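Local structure of Lin1840 protein (Listeria innocua serovar 6a, 4ZOB) at residues Phe135-Asp140 with Ala188-Phe193; Ala194-Ala199 with Thr236-Val241; Asp170-Asp175 with Glu184-Cys189; Phe88-Ile93 with Asp129-Thr134. The protein probably hydrolyses terminal, non-reducing beta-D-glucosyl residues with release of beta-D-glucose, and binds magnesium. The protein carries 1 engineered substitution. All coordinates share one frame; numbering follows the deposited sequence.

Interaction 1: residues Phe135-Asp140 with Ala188-Phe193. With LGC (D-glucono-1,5-lactone), chain C.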
loop_
_atom_site.group_PDB
_atom_site.type_symbol
_atom_site.label_atom_id
_atom_site.label_comp_id
_atom_site.label_asym_id
_atom_site.label_seq_id
_atom_site.Cartn_x
_atom_site.Cartn_y
_atom_site.Cartn_z
ATOM N N PHE A 135 -16.013 23.336 7.354
ATOM C CA PHE A 135 -14.876 22.522 6.942
ATOM C C PHE A 135 -15.310 21.186 6.238
ATOM O O PHE A 135 -15.106 20.074 6.765
ATOM C CB PHE A 135 -14.034 22.222 8.194
ATOM C CG PHE A 135 -13.361 23.426 8.812
ATOM C CD1 PHE A 135 -12.721 24.383 8.026
ATOM C CD2 PHE A 135 -13.276 23.552 10.211
ATOM C CE1 PHE A 135 -12.052 25.456 8.616
ATOM C CE2 PHE A 135 -12.599 24.622 10.800
ATOM C CZ PHE A 135 -12.002 25.576 10.002
ATOM N N SER A 136 -15.875 21.347 5.042
ATOM C CA SER A 136 -16.497 20.292 4.205
ATOM C C SER A 136 -16.738 20.904 2.804
ATOM O O SER A 136 -17.034 22.090 2.709
ATOM C CB SER A 136 -17.820 19.865 4.855
ATOM O OG SER A 136 -18.748 19.285 3.995
ATOM N N PRO A 137 -16.629 20.117 1.708
ATOM C CA PRO A 137 -16.500 18.662 1.553
ATOM C C PRO A 137 -15.102 18.126 1.798
ATOM O O PRO A 137 -14.111 18.801 1.528
ATOM C CB PRO A 137 -16.860 18.429 0.069
ATOM C CG PRO A 137 -16.423 19.674 -0.622
ATOM C CD PRO A 137 -16.630 20.797 0.388
ATOM N N MET A 138 -15.055 16.887 2.277
ATOM C CA MET A 138 -13.830 16.160 2.447
ATOM C C MET A 138 -13.724 15.361 1.142
ATOM O O MET A 138 -14.597 14.526 0.837
ATOM C CB MET A 138 -13.915 15.288 3.713
ATOM C CG MET A 138 -12.654 14.488 4.016
ATOM S SD MET A 138 -12.441 13.044 2.950
ATOM C CE MET A 138 -11.365 12.065 3.998
ATOM N N LEU A 139 -12.693 15.675 0.353
ATOM C CA LEU A 139 -12.568 15.175 -1.001
ATOM C C LEU A 139 -11.372 14.258 -1.268
ATOM O O LEU A 139 -10.925 14.103 -2.399
ATOM C CB LEU A 139 -12.579 16.336 -1.980
ATOM C CG LEU A 139 -13.963 16.971 -2.057
ATOM C CD1 LEU A 139 -13.886 18.101 -3.037
ATOM C CD2 LEU A 139 -15.060 16.024 -2.470
ATOM N N ASP A 140 -10.919 13.586 -0.217
ATOM C CA ASP A 140 -9.829 12.632 -0.306
ATOM C C ASP A 140 -10.316 11.278 -0.845
ATOM O O ASP A 140 -11.173 10.613 -0.262
ATOM C CB ASP A 140 -9.114 12.459 1.047
ATOM C CG ASP A 140 -8.897 13.779 1.792
ATOM O OD1 ASP A 140 -8.570 14.838 1.178
ATOM O OD2 ASP A 140 -9.034 13.741 3.038
ATOM N N ALA A 188 -17.695 27.367 2.062
ATOM C CA ALA A 188 -17.238 26.010 2.161
ATOM C C ALA A 188 -15.718 25.949 1.999
ATOM O O ALA A 188 -15.102 26.805 1.341
ATOM C CB ALA A 188 -17.934 25.164 1.098
ATOM N N CYS A 189 -15.132 24.930 2.613
ATOM C CA CYS A 189 -13.681 24.746 2.641
ATOM C C CYS A 189 -13.328 23.326 2.233
ATOM O O CYS A 189 -13.595 22.379 2.973
ATOM C CB CYS A 189 -13.120 24.998 4.028
ATOM S SG CYS A 189 -11.340 24.631 4.112
ATOM N N VAL A 190 -12.745 23.173 1.057
ATOM C CA VAL A 190 -12.345 21.841 0.568
ATOM C C VAL A 190 -11.192 21.268 1.386
ATOM O O VAL A 190 -10.238 21.995 1.694
ATOM C CB VAL A 190 -11.900 21.961 -0.887
ATOM C CG1 VAL A 190 -10.908 20.862 -1.287
ATOM C CG2 VAL A 190 -13.126 21.990 -1.766
ATOM N N LYS A 191 -11.256 19.979 1.727
ATOM C CA LYS A 191 -10.112 19.327 2.406
ATOM C C LYS A 191 -9.936 17.900 1.958
ATOM O O LYS A 191 -10.851 17.374 1.362
ATOM C CB LYS A 191 -10.296 19.374 3.922
ATOM C CG LYS A 191 -11.573 18.720 4.439
ATOM C CD LYS A 191 -11.834 19.062 5.907
ATOM C CE LYS A 191 -12.751 18.051 6.566
ATOM N NZ LYS A 191 -13.009 18.480 7.955
ATOM N N HIS A 192 -8.793 17.249 2.212
ATOM C CA HIS A 192 -7.564 17.823 2.775
ATOM C C HIS A 192 -6.519 17.835 1.651
ATOM O O HIS A 192 -6.187 16.762 1.106
ATOM C CB HIS A 192 -7.049 16.966 3.935
ATOM C CG HIS A 192 -8.065 16.704 4.988
ATOM N ND1 HIS A 192 -9.029 15.731 4.865
ATOM C CD2 HIS A 192 -8.298 17.323 6.166
ATOM C CE1 HIS A 192 -9.812 15.758 5.926
ATOM N NE2 HIS A 192 -9.391 16.721 6.727
ATOM N N PHE A 193 -6.010 19.022 1.323
ATOM C CA PHE A 193 -5.105 19.194 0.175
ATOM C C PHE A 193 -3.681 18.818 0.592
ATOM O O PHE A 193 -3.109 19.553 1.397
ATOM C CB PHE A 193 -5.150 20.655 -0.324
ATOM C CG PHE A 193 -4.830 20.807 -1.775
ATOM C CD1 PHE A 193 -5.741 20.442 -2.722
ATOM C CD2 PHE A 193 -3.608 21.303 -2.180
ATOM C CE1 PHE A 193 -5.445 20.568 -4.078
ATOM C CE2 PHE A 193 -3.294 21.420 -3.517
ATOM C CZ PHE A 193 -4.217 21.059 -4.471
HETATM C C1 LGC C . -8.747 18.083 12.422
HETATM C C2 LGC C . -9.228 17.466 11.140
HETATM O O5 LGC C . -9.444 19.215 12.995
HETATM O O1 LGC C . -7.767 17.634 13.030
HETATM O O2 LGC C . -8.086 17.113 10.392
HETATM C C3 LGC C . -10.004 18.406 10.231
HETATM O O3 LGC C . -10.650 17.641 9.167
HETATM C C4 LGC C . -10.930 19.293 11.102
HETATM O O4 LGC C . -11.666 20.215 10.301
HETATM C C5 LGC C . -10.083 20.083 12.077
HETATM C C6 LGC C . -10.904 21.087 12.907
HETATM O O6 LGC C . -12.146 20.525 13.316
#
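Lys-191 reaches from strand 187-193 past the loop 135-140 to the bound D-glucono-1,5-lactone, and its NZ joins the loop to the sugar. CB lies over one face of the His-192 ring, toward its rim. CG sits between the backbone N and the carbonyl carbon (chi1 58°), beyond which the chain runs extended. CG passes the carbonyl oxygen of Pro-137, and CD and CE slide by that of Phe-135 while CE also meets CB of Met-138. NZ of Lys-191 donates to Phe-135 O at 2.9 Å, tilted from the carbonyl plane, and to O3 of the lactone at 2.8 Å; its bond to the sugar O4 is weak. Next along the strand, His-192 is held by both oxygens of Asp-140. OD1 takes the backbone N of His-192 at 2.6 Å, and OD2 offers its syn lone pair to ND1 of the same residue at 2.7 Å, close to the ring plane. This pair of bonds fixes the imidazole so that NE2 meets the lactone O3 at 2.9 Å. Tyr-223 gives OD1 of Asp-140 a further hydrogen bond. Between the backbones, Lys-191 N bonds to Pro-137 O and Leu-139 N to Lys-191 O, the latter at 2.7 Å. CG2 of Val-190 packs on CG of Pro-137 and CD1 of Leu-139, and Cys-189 lies at the edge of the Phe-135 ring. The arrangement is that of a sugar-binding site at the C-terminal end of the parallel strands of a TIM-barrel-like domain, with lysine and histidine gripping one hydroxyl.

Interaction 2: residues Ala194-Ala199 with Thr236-Val241. With LGC (D-glucono-1,5-lactone), chain C.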
loop_
_atom_site.group_PDB
_atom_site.type_symbol
_atom_site.label_atom_id
_atom_site.label_comp_id
_atom_site.label_asym_id
_atom_site.label_seq_id
_atom_site.Cartn_x
_atom_site.Cartn_y
_atom_site.Cartn_z
ATOM N N ALA A 194 -3.109 17.689 0.120
ATOM C CA ALA A 194 -3.764 16.721 -0.780
ATOM C C ALA A 194 -3.381 15.264 -0.503
ATOM O O ALA A 194 -2.373 14.979 0.140
ATOM C CB ALA A 194 -3.455 17.057 -2.228
ATOM N N ALA A 195 -4.222 14.361 -0.991
ATOM C CA ALA A 195 -3.905 12.902 -1.068
ATOM C C ALA A 195 -3.836 12.202 0.306
ATOM O O ALA A 195 -3.215 11.124 0.458
ATOM C CB ALA A 195 -2.607 12.674 -1.849
ATOM N N TYR A 196 -4.483 12.837 1.288
ATOM C CA TYR A 196 -4.404 12.434 2.713
ATOM C C TYR A 196 -4.916 11.015 2.953
ATOM O O TYR A 196 -4.465 10.340 3.903
ATOM C CB TYR A 196 -5.233 13.440 3.551
ATOM C CG TYR A 196 -5.416 13.179 5.038
ATOM C CD1 TYR A 196 -4.399 12.666 5.826
ATOM C CD2 TYR A 196 -6.603 13.530 5.655
ATOM C CE1 TYR A 196 -4.583 12.488 7.183
ATOM C CE2 TYR A 196 -6.785 13.355 6.998
ATOM C CZ TYR A 196 -5.773 12.846 7.759
ATOM O OH TYR A 196 -6.004 12.683 9.089
ATOM N N GLY A 197 -5.847 10.597 2.092
ATOM C CA GLY A 197 -6.518 9.303 2.204
ATOM C C GLY A 197 -5.726 8.084 1.770
ATOM O O GLY A 197 -6.195 6.914 1.889
ATOM N N ALA A 198 -4.526 8.340 1.270
ATOM C CA ALA A 198 -3.673 7.251 0.824
ATOM C C ALA A 198 -2.700 6.903 1.974
ATOM O O ALA A 198 -1.726 6.184 1.753
ATOM C CB ALA A 198 -2.942 7.630 -0.447
ATOM N N ALA A 199 -2.963 7.420 3.195
ATOM C CA ALA A 199 -2.160 7.019 4.378
ATOM C C ALA A 199 -1.716 5.570 4.321
ATOM O O ALA A 199 -2.515 4.626 4.100
ATOM C CB ALA A 199 -2.922 7.213 5.657
ATOM N N THR A 236 -5.196 22.661 4.258
ATOM C CA THR A 236 -4.059 21.765 4.071
ATOM C C THR A 236 -4.264 20.363 4.696
ATOM O O THR A 236 -5.177 20.131 5.525
ATOM C CB THR A 236 -2.758 22.350 4.664
ATOM O OG1 THR A 236 -2.732 22.212 6.105
ATOM C CG2 THR A 236 -2.551 23.838 4.230
ATOM N N ALA A 237 -3.372 19.441 4.301
ATOM C CA ALA A 237 -3.385 18.070 4.772
ATOM C C ALA A 237 -2.298 17.766 5.807
ATOM O O ALA A 237 -1.183 18.302 5.749
ATOM C CB ALA A 237 -3.248 17.114 3.569
ATOM N N PHE A 238 -2.594 16.856 6.729
ATOM C CA PHE A 238 -1.564 16.411 7.678
ATOM C C PHE A 238 -0.361 15.646 7.065
ATOM O O PHE A 238 0.763 15.643 7.639
ATOM C CB PHE A 238 -2.198 15.520 8.736
ATOM C CG PHE A 238 -2.986 16.269 9.765
ATOM C CD1 PHE A 238 -2.439 17.363 10.413
ATOM C CD2 PHE A 238 -4.270 15.860 10.100
ATOM C CE1 PHE A 238 -3.148 18.038 11.398
ATOM C CE2 PHE A 238 -4.995 16.532 11.055
ATOM C CZ PHE A 238 -4.433 17.634 11.712
ATOM N N ASN A 239 -0.591 14.973 5.939
ATOM C CA ASN A 239 0.408 14.085 5.367
ATOM C C ASN A 239 1.543 14.790 4.614
ATOM O O ASN A 239 1.401 15.918 4.146
ATOM C CB ASN A 239 -0.262 13.074 4.430
ATOM C CG ASN A 239 -1.096 13.732 3.343
ATOM O OD1 ASN A 239 -2.190 14.245 3.607
ATOM N ND2 ASN A 239 -0.592 13.718 2.115
ATOM N N VAL A 240 2.672 14.110 4.489
ATOM C CA VAL A 240 3.603 14.458 3.428
ATOM C C VAL A 240 2.994 14.209 2.053
ATOM O O VAL A 240 2.179 13.317 1.845
ATOM C CB VAL A 240 4.908 13.643 3.461
ATOM C CG1 VAL A 240 5.681 13.889 4.735
ATOM C CG2 VAL A 240 4.637 12.164 3.296
ATOM N N VAL A 241 3.440 14.995 1.097
ATOM C CA VAL A 241 3.249 14.698 -0.299
ATOM C C VAL A 241 4.629 14.734 -0.918
ATOM O O VAL A 241 5.305 15.774 -0.858
ATOM C CB VAL A 241 2.409 15.771 -0.986
ATOM C CG1 VAL A 241 2.452 15.563 -2.513
ATOM C CG2 VAL A 241 0.994 15.794 -0.408
HETATM C C1 LGC C . -8.747 18.083 12.422
HETATM C C2 LGC C . -9.228 17.466 11.140
HETATM O O5 LGC C . -9.444 19.215 12.995
HETATM O O1 LGC C . -7.767 17.634 13.030
HETATM O O2 LGC C . -8.086 17.113 10.392
HETATM C C3 LGC C . -10.004 18.406 10.231
HETATM O O3 LGC C . -10.650 17.641 9.167
HETATM C C4 LGC C . -10.930 19.293 11.102
HETATM O O4 LGC C . -11.666 20.215 10.301
HETATM C C5 LGC C . -10.083 20.083 12.077
HETATM C C6 LGC C . -10.904 21.087 12.907
HETATM O O6 LGC C . -12.146 20.525 13.316
#
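Tyr-196 and Phe-238 lie side by side and point the same way, the tyrosine OH 3.8 Å from CD2 of Phe-238, near the plane of that ring and at its edge. Asn-239 crosses Tyr-196 obliquely, yet its amide plane is only 7° from that of the tyrosine ring. Its OD1 comes 3.0 Å from CA of Tyr-196 and also touches CB, while ND2 turns toward the other end of the loop. There Asn-239 ND2 donates an almost straight bond to Ala-194 O at 2.9 Å, in the amide plane. Asn-239 ND2 also bonds to Val-240 O at 2.8 Å, approaching from above that carbonyl plane. A chi1 of 55° places the amide between its own backbone N and carbonyl carbon, where it can span both oxygens. CB of Ala-237 and CG2 of Val-241 close in on the Ala-194 backbone. Phe-238 touches the lactone directly, its CE2 3.2 Å from O2, whereas Tyr-196 is linked to it through its OH, which is hydrogen-bonded to Arg-149, a residue that also hydrogen-bonds the lactone. One buried amide thus holds its own chain through Val-240 O and the facing loop through Ala-194 O.

Interaction 3: residues Asp170-Asp175 with Glu184-Cys189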
loop_
_atom_site.group_PDB
_atom_site.type_symbol
_atom_site.label_atom_id
_atom_site.label_comp_id
_atom_site.label_asym_id
_atom_site.label_seq_id
_atom_site.Cartn_x
_atom_site.Cartn_y
_atom_site.Cartn_z
ATOM N N ASP A 170 -22.130 23.540 -4.076
ATOM C CA ASP A 170 -23.339 24.184 -4.591
ATOM C C ASP A 170 -24.422 24.362 -3.506
ATOM O O ASP A 170 -25.080 25.402 -3.454
ATOM C CB ASP A 170 -23.902 23.396 -5.777
ATOM C CG ASP A 170 -25.123 24.062 -6.408
ATOM O OD1 ASP A 170 -25.057 25.275 -6.700
ATOM O OD2 ASP A 170 -26.148 23.375 -6.623
ATOM N N GLY A 171 -24.586 23.347 -2.652
ATOM C CA GLY A 171 -25.596 23.342 -1.598
ATOM C C GLY A 171 -25.268 24.228 -0.403
ATOM O O GLY A 171 -26.161 24.880 0.135
ATOM N N TYR A 172 -24.005 24.239 0.027
ATOM C CA TYR A 172 -23.582 25.089 1.140
ATOM C C TYR A 172 -23.624 26.565 0.712
ATOM O O TYR A 172 -24.150 27.410 1.425
ATOM C CB TYR A 172 -22.150 24.765 1.617
ATOM C CG TYR A 172 -21.900 23.395 2.249
ATOM C CD1 TYR A 172 -22.605 22.985 3.373
ATOM C CD2 TYR A 172 -20.907 22.535 1.740
ATOM C CE1 TYR A 172 -22.370 21.758 3.949
ATOM C CE2 TYR A 172 -20.681 21.299 2.303
ATOM C CZ TYR A 172 -21.413 20.916 3.419
ATOM O OH TYR A 172 -21.186 19.706 4.025
ATOM N N GLN A 173 -23.073 26.863 -0.466
ATOM C CA GLN A 173 -22.801 28.253 -0.910
ATOM C C GLN A 173 -23.797 28.873 -1.885
ATOM O O GLN A 173 -23.769 30.097 -2.084
ATOM C CB GLN A 173 -21.455 28.330 -1.608
ATOM C CG GLN A 173 -20.283 27.772 -0.826
ATOM C CD GLN A 173 -18.949 28.059 -1.477
ATOM O OE1 GLN A 173 -17.940 28.079 -0.796
ATOM N NE2 GLN A 173 -18.937 28.310 -2.787
ATOM N N GLY A 174 -24.624 28.038 -2.531
ATOM C CA GLY A 174 -25.407 28.463 -3.706
ATOM C C GLY A 174 -24.499 29.266 -4.608
ATOM O O GLY A 174 -23.350 28.889 -4.818
ATOM N N ASP A 175 -24.988 30.405 -5.084
ATOM C CA ASP A 175 -24.198 31.347 -5.890
ATOM C C ASP A 175 -23.274 32.145 -4.955
ATOM O O ASP A 175 -23.724 32.971 -4.169
ATOM C CB ASP A 175 -25.164 32.233 -6.697
ATOM C CG ASP A 175 -24.486 33.383 -7.456
ATOM O OD1 ASP A 175 -23.282 33.712 -7.257
ATOM O OD2 ASP A 175 -25.225 33.985 -8.267
ATOM N N GLU A 184 -28.485 32.350 4.566
ATOM C CA GLU A 184 -28.809 30.962 4.892
ATOM C C GLU A 184 -27.837 30.002 4.161
ATOM O O GLU A 184 -27.914 28.762 4.282
ATOM C CB GLU A 184 -30.274 30.689 4.517
ATOM C CG GLU A 184 -31.220 31.727 5.125
ATOM C CD GLU A 184 -32.705 31.425 4.951
ATOM O OE1 GLU A 184 -33.073 30.473 4.226
ATOM O OE2 GLU A 184 -33.513 32.153 5.564
ATOM N N GLN A 185 -26.919 30.597 3.400
ATOM C CA GLN A 185 -25.865 29.870 2.689
ATOM C C GLN A 185 -24.579 30.235 3.394
ATOM O O GLN A 185 -24.542 31.202 4.135
ATOM C CB GLN A 185 -25.791 30.284 1.216
ATOM C CG GLN A 185 -27.116 30.260 0.442
ATOM C CD GLN A 185 -27.744 28.883 0.263
ATOM O OE1 GLN A 185 -28.953 28.771 0.156
ATOM N NE2 GLN A 185 -26.936 27.839 0.225
ATOM N N MET A 186 -23.527 29.459 3.176
ATOM C CA MET A 186 -22.260 29.671 3.879
ATOM C C MET A 186 -21.063 29.267 3.024
ATOM O O MET A 186 -21.182 28.465 2.087
ATOM C CB MET A 186 -22.237 28.849 5.170
ATOM C CG MET A 186 -21.992 27.347 4.957
ATOM S SD MET A 186 -22.376 26.318 6.381
ATOM C CE MET A 186 -21.321 27.058 7.627
ATOM N N ALA A 187 -19.903 29.788 3.401
ATOM C CA ALA A 187 -18.654 29.439 2.759
ATOM C C ALA A 187 -18.268 28.013 3.070
ATOM O O ALA A 187 -18.457 27.529 4.190
ATOM C CB ALA A 187 -17.536 30.357 3.204
ATOM N N ALA A 188 -17.695 27.367 2.062
ATOM C CA ALA A 188 -17.238 26.010 2.161
ATOM C C ALA A 188 -15.718 25.949 1.999
ATOM O O ALA A 188 -15.102 26.805 1.341
ATOM C CB ALA A 188 -17.934 25.164 1.098
ATOM N N CYS A 189 -15.132 24.930 2.613
ATOM C CA CYS A 189 -13.681 24.746 2.641
ATOM C C CYS A 189 -13.328 23.326 2.233
ATOM O O CYS A 189 -13.595 22.379 2.973
ATOM C CB CYS A 189 -13.120 24.998 4.028
ATOM S SG CYS A 189 -11.340 24.631 4.112
#
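Gln-185 and Met-186 meet the last turn of the helix 158-173 through hydrogen bonds to its carbonyl oxygens. Met-186 N donates to Tyr-172 O at 2.8 Å, and NE2 of Gln-185 reaches the same oxygen at 3.1 Å. The two donors come from opposite faces of the carbonyl plane, so this oxygen is gripped from both sides. A bend at chi2 (-65°) folds the Gln-185 side chain back over the helix end, where NE2 also makes a weak bond to Gly-171 O. A helix side chain supplies the remaining bond: Gln-173, extended beyond CG, brings OE1 to the backbone N of Ala-188 at 3.0 Å, with the donor in the carbonyl plane and on a lone pair. OE1 accepts a second bond from Lys-232 N, and NE2 donates to Gly-230 O. Softer contacts fill in along this line. CG of Gln-173 rests 3.1 Å from Met-186 O, and its CA makes a CA-H...O contact with the same oxygen. The apolar contacts centre on Tyr-172, whose CB meets CG of Met-186 at 4.2 Å and whose CD2 touches CB of Ala-188 at 4.0 Å. The phenol itself leads away to Ser-136, to which OH is hydrogen-bonded. Gly-174, with positive phi, takes the chain out of the helix. The contact therefore joins the C-terminal end of helix 158-173 to the start of strand 187-193, with helix 112-128 packing against Tyr-172 and Met-186 and strands 133-134 and 233-236 flanking Ala-187.

Interaction 4: residues Phe88-Ile93 with Asp129-Thr134. With LGC (D-glucono-1,5-lactone), chain C.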
loop_
_atom_site.group_PDB
_atom_site.type_symbol
_atom_site.label_atom_id
_atom_site.label_comp_id
_atom_site.label_asym_id
_atom_site.label_seq_id
_atom_site.Cartn_x
_atom_site.Cartn_y
_atom_site.Cartn_z
ATOM N N PHE A 88 -16.050 33.028 11.607
ATOM C CA PHE A 88 -16.366 31.939 12.553
ATOM C C PHE A 88 -16.528 30.700 11.701
ATOM O O PHE A 88 -17.360 30.703 10.784
ATOM C CB PHE A 88 -17.709 32.197 13.310
ATOM C CG PHE A 88 -17.596 33.100 14.530
ATOM C CD1 PHE A 88 -17.448 34.466 14.387
ATOM C CD2 PHE A 88 -17.671 32.575 15.815
ATOM C CE1 PHE A 88 -17.345 35.287 15.502
ATOM C CE2 PHE A 88 -17.553 33.382 16.919
ATOM C CZ PHE A 88 -17.393 34.740 16.769
ATOM N N MET A 89 -15.742 29.657 12.002
ATOM C CA MET A 89 -15.733 28.388 11.239
ATOM C C MET A 89 -16.080 27.188 12.112
ATOM O O MET A 89 -16.075 27.258 13.345
ATOM C CB MET A 89 -14.384 28.152 10.586
ATOM C CG MET A 89 -13.721 29.417 10.074
ATOM S SD MET A 89 -12.754 29.134 8.599
ATOM C CE MET A 89 -11.761 30.604 8.564
ATOM N N ALA A 90 -16.391 26.089 11.449
ATOM C CA ALA A 90 -16.923 24.911 12.107
ATOM C C ALA A 90 -16.905 23.720 11.175
ATOM O O ALA A 90 -16.856 23.870 9.940
ATOM C CB ALA A 90 -18.348 25.136 12.534
ATOM N N ASP A 91 -17.007 22.555 11.814
ATOM C CA ASP A 91 -17.085 21.260 11.165
ATOM C C ASP A 91 -18.532 20.876 10.985
ATOM O O ASP A 91 -19.075 20.132 11.788
ATOM C CB ASP A 91 -16.392 20.199 12.031
ATOM C CG ASP A 91 -14.903 20.368 12.061
ATOM O OD1 ASP A 91 -14.247 20.269 11.000
ATOM O OD2 ASP A 91 -14.380 20.592 13.158
ATOM N N VAL A 92 -19.168 21.393 9.949
ATOM C CA VAL A 92 -20.495 20.922 9.584
ATOM C C VAL A 92 -20.244 19.941 8.429
ATOM O O VAL A 92 -20.008 20.352 7.285
ATOM C CB VAL A 92 -21.428 22.100 9.222
ATOM C CG1 VAL A 92 -22.887 21.652 9.178
ATOM C CG2 VAL A 92 -21.304 23.226 10.247
ATOM N N ILE A 93 -20.253 18.642 8.748
ATOM C CA ILE A 93 -19.692 17.591 7.842
ATOM C C ILE A 93 -20.755 16.795 7.113
ATOM O O ILE A 93 -20.659 16.546 5.910
ATOM C CB ILE A 93 -18.796 16.600 8.623
ATOM C CG1 ILE A 93 -17.653 17.325 9.332
ATOM C CG2 ILE A 93 -18.254 15.526 7.707
ATOM C CD1 ILE A 93 -16.884 18.289 8.460
ATOM N N ASP A 129 -27.105 29.218 13.611
ATOM C CA ASP A 129 -26.453 29.075 14.911
ATOM C C ASP A 129 -25.119 29.777 14.953
ATOM O O ASP A 129 -24.303 29.502 15.828
ATOM C CB ASP A 129 -26.303 27.595 15.269
ATOM C CG ASP A 129 -26.341 27.352 16.740
ATOM O OD1 ASP A 129 -26.502 28.328 17.495
ATOM O OD2 ASP A 129 -26.219 26.184 17.153
ATOM N N GLY A 130 -24.896 30.673 13.988
ATOM C CA GLY A 130 -23.781 31.626 14.039
ATOM C C GLY A 130 -22.538 31.374 13.188
ATOM O O GLY A 130 -21.603 32.194 13.226
ATOM N N HIS A 131 -22.518 30.289 12.407
ATOM C CA HIS A 131 -21.305 29.884 11.647
ATOM C C HIS A 131 -21.213 30.387 10.207
ATOM O O HIS A 131 -22.152 30.237 9.438
ATOM C CB HIS A 131 -21.165 28.360 11.622
ATOM C CG HIS A 131 -21.178 27.746 12.983
ATOM N ND1 HIS A 131 -20.146 27.925 13.882
ATOM C CD2 HIS A 131 -22.101 26.977 13.606
ATOM C CE1 HIS A 131 -20.447 27.310 15.012
ATOM N NE2 HIS A 131 -21.622 26.720 14.868
ATOM N N HIS A 132 -20.050 30.922 9.853
ATOM C CA HIS A 132 -19.809 31.470 8.537
ATOM C C HIS A 132 -19.217 30.486 7.540
ATOM O O HIS A 132 -19.488 30.588 6.332
ATOM C CB HIS A 132 -18.844 32.637 8.633
ATOM C CG HIS A 132 -19.284 33.686 9.590
ATOM N ND1 HIS A 132 -18.401 34.530 10.224
ATOM C CD2 HIS A 132 -20.518 34.021 10.027
ATOM C CE1 HIS A 132 -19.070 35.340 11.018
ATOM N NE2 HIS A 132 -20.355 35.046 10.922
ATOM N N VAL A 133 -18.374 29.574 8.036
ATOM C CA VAL A 133 -17.599 28.645 7.178
ATOM C C VAL A 133 -17.686 27.237 7.725
ATOM O O VAL A 133 -17.486 27.021 8.911
ATOM C CB VAL A 133 -16.108 29.009 7.138
ATOM C CG1 VAL A 133 -15.396 28.223 6.062
ATOM C CG2 VAL A 133 -15.926 30.480 6.881
ATOM N N THR A 134 -17.995 26.285 6.853
ATOM C CA THR A 134 -17.863 24.848 7.169
ATOM C C THR A 134 -16.588 24.237 6.587
ATOM O O THR A 134 -16.169 24.543 5.486
ATOM C CB THR A 134 -19.053 23.978 6.698
ATOM O OG1 THR A 134 -18.798 22.605 7.042
ATOM C CG2 THR A 134 -19.258 24.072 5.192
HETATM C C1 LGC C . -8.747 18.083 12.422
HETATM C C2 LGC C . -9.228 17.466 11.140
HETATM O O5 LGC C . -9.444 19.215 12.995
HETATM O O1 LGC C . -7.767 17.634 13.030
HETATM O O2 LGC C . -8.086 17.113 10.392
HETATM C C3 LGC C . -10.004 18.406 10.231
HETATM O O3 LGC C . -10.650 17.641 9.167
HETATM C C4 LGC C . -10.930 19.293 11.102
HETATM O O4 LGC C . -11.666 20.215 10.301
HETATM C C5 LGC C . -10.083 20.083 12.077
HETATM C C6 LGC C . -10.904 21.087 12.907
HETATM O O6 LGC C . -12.146 20.525 13.316
#
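Phe-88 to Ala-90 and Val-133 to Thr-134 pair as parallel strands, with Phe-88 O accepting from both His-132 N at 2.9 Å and Val-133 N at 3.1 Å, and Ala-90 N bonding weakly to Val-133 O. CA-H...O contacts from Met-89 and Thr-134 accompany these bonds. Phe-88 and His-132 form an offset edge-to-face pair, the phenyl edge toward the imidazole face, with planes at 81° and centroids 5.7 Å apart. CB of Phe-88 also sits over that face, in a CH-pi contact. A second such contact places CB of Ala-90 over one face of His-131, 3.8 Å from the ring centroid, and NE2 of this histidine is hydrogen-bonded to Tyr-96. Met-89 and Val-133 run side by side on one face of the sheet, SD lying 3.7 Å from CB of the valine. On the other face, with OG1 anti to the backbone N (chi1 179°), Thr-134 donates its hydroxyl to Val-92 O at 2.6 Å, tying down the chain just past the strand. Asp-91 turns away from this pairing toward the lactone, where OD1 accepts from O4 at 2.7 Å. Gly-130, in positive phi, closes helix 112-128 with a Schellman motif before the chain enters strand 133-134. Strand 87-90 lies between strands 59-61 and 133-134 in the parallel sheet; Phe-88 packs on helix 66-78, Met-89 and Val-133 reach Leu-233 of strand 233-236, and Ala-187 of strand 187-193 bonds through its backbone to His-132 and Thr-134, on the edge away from strand 87-90.

In the fold
All four contacts belong to the N-terminal family 3 domain, whose parallel strands 87-90, 133-134, 187-193 and 233-236 stand side by side in that order. Interaction 4 comes first along the chain and closes before interactions 1 and 3 end together on strand 187-193, which they share; interaction 2 opens immediately afterwards. Interactions 3 and 4 have centres about 11 Å apart, and interaction 1 lies about 12 to 13 Å from the centres of the other three. Interactions 2 and 3, about 25 Å apart, do not touch. Interactions 1, 2 and 4 converge on one lactone, so successive strand ends build its pocket, while interaction 3 joins the end of helix 158-173 to the start of strand 187-193, away from the lactone.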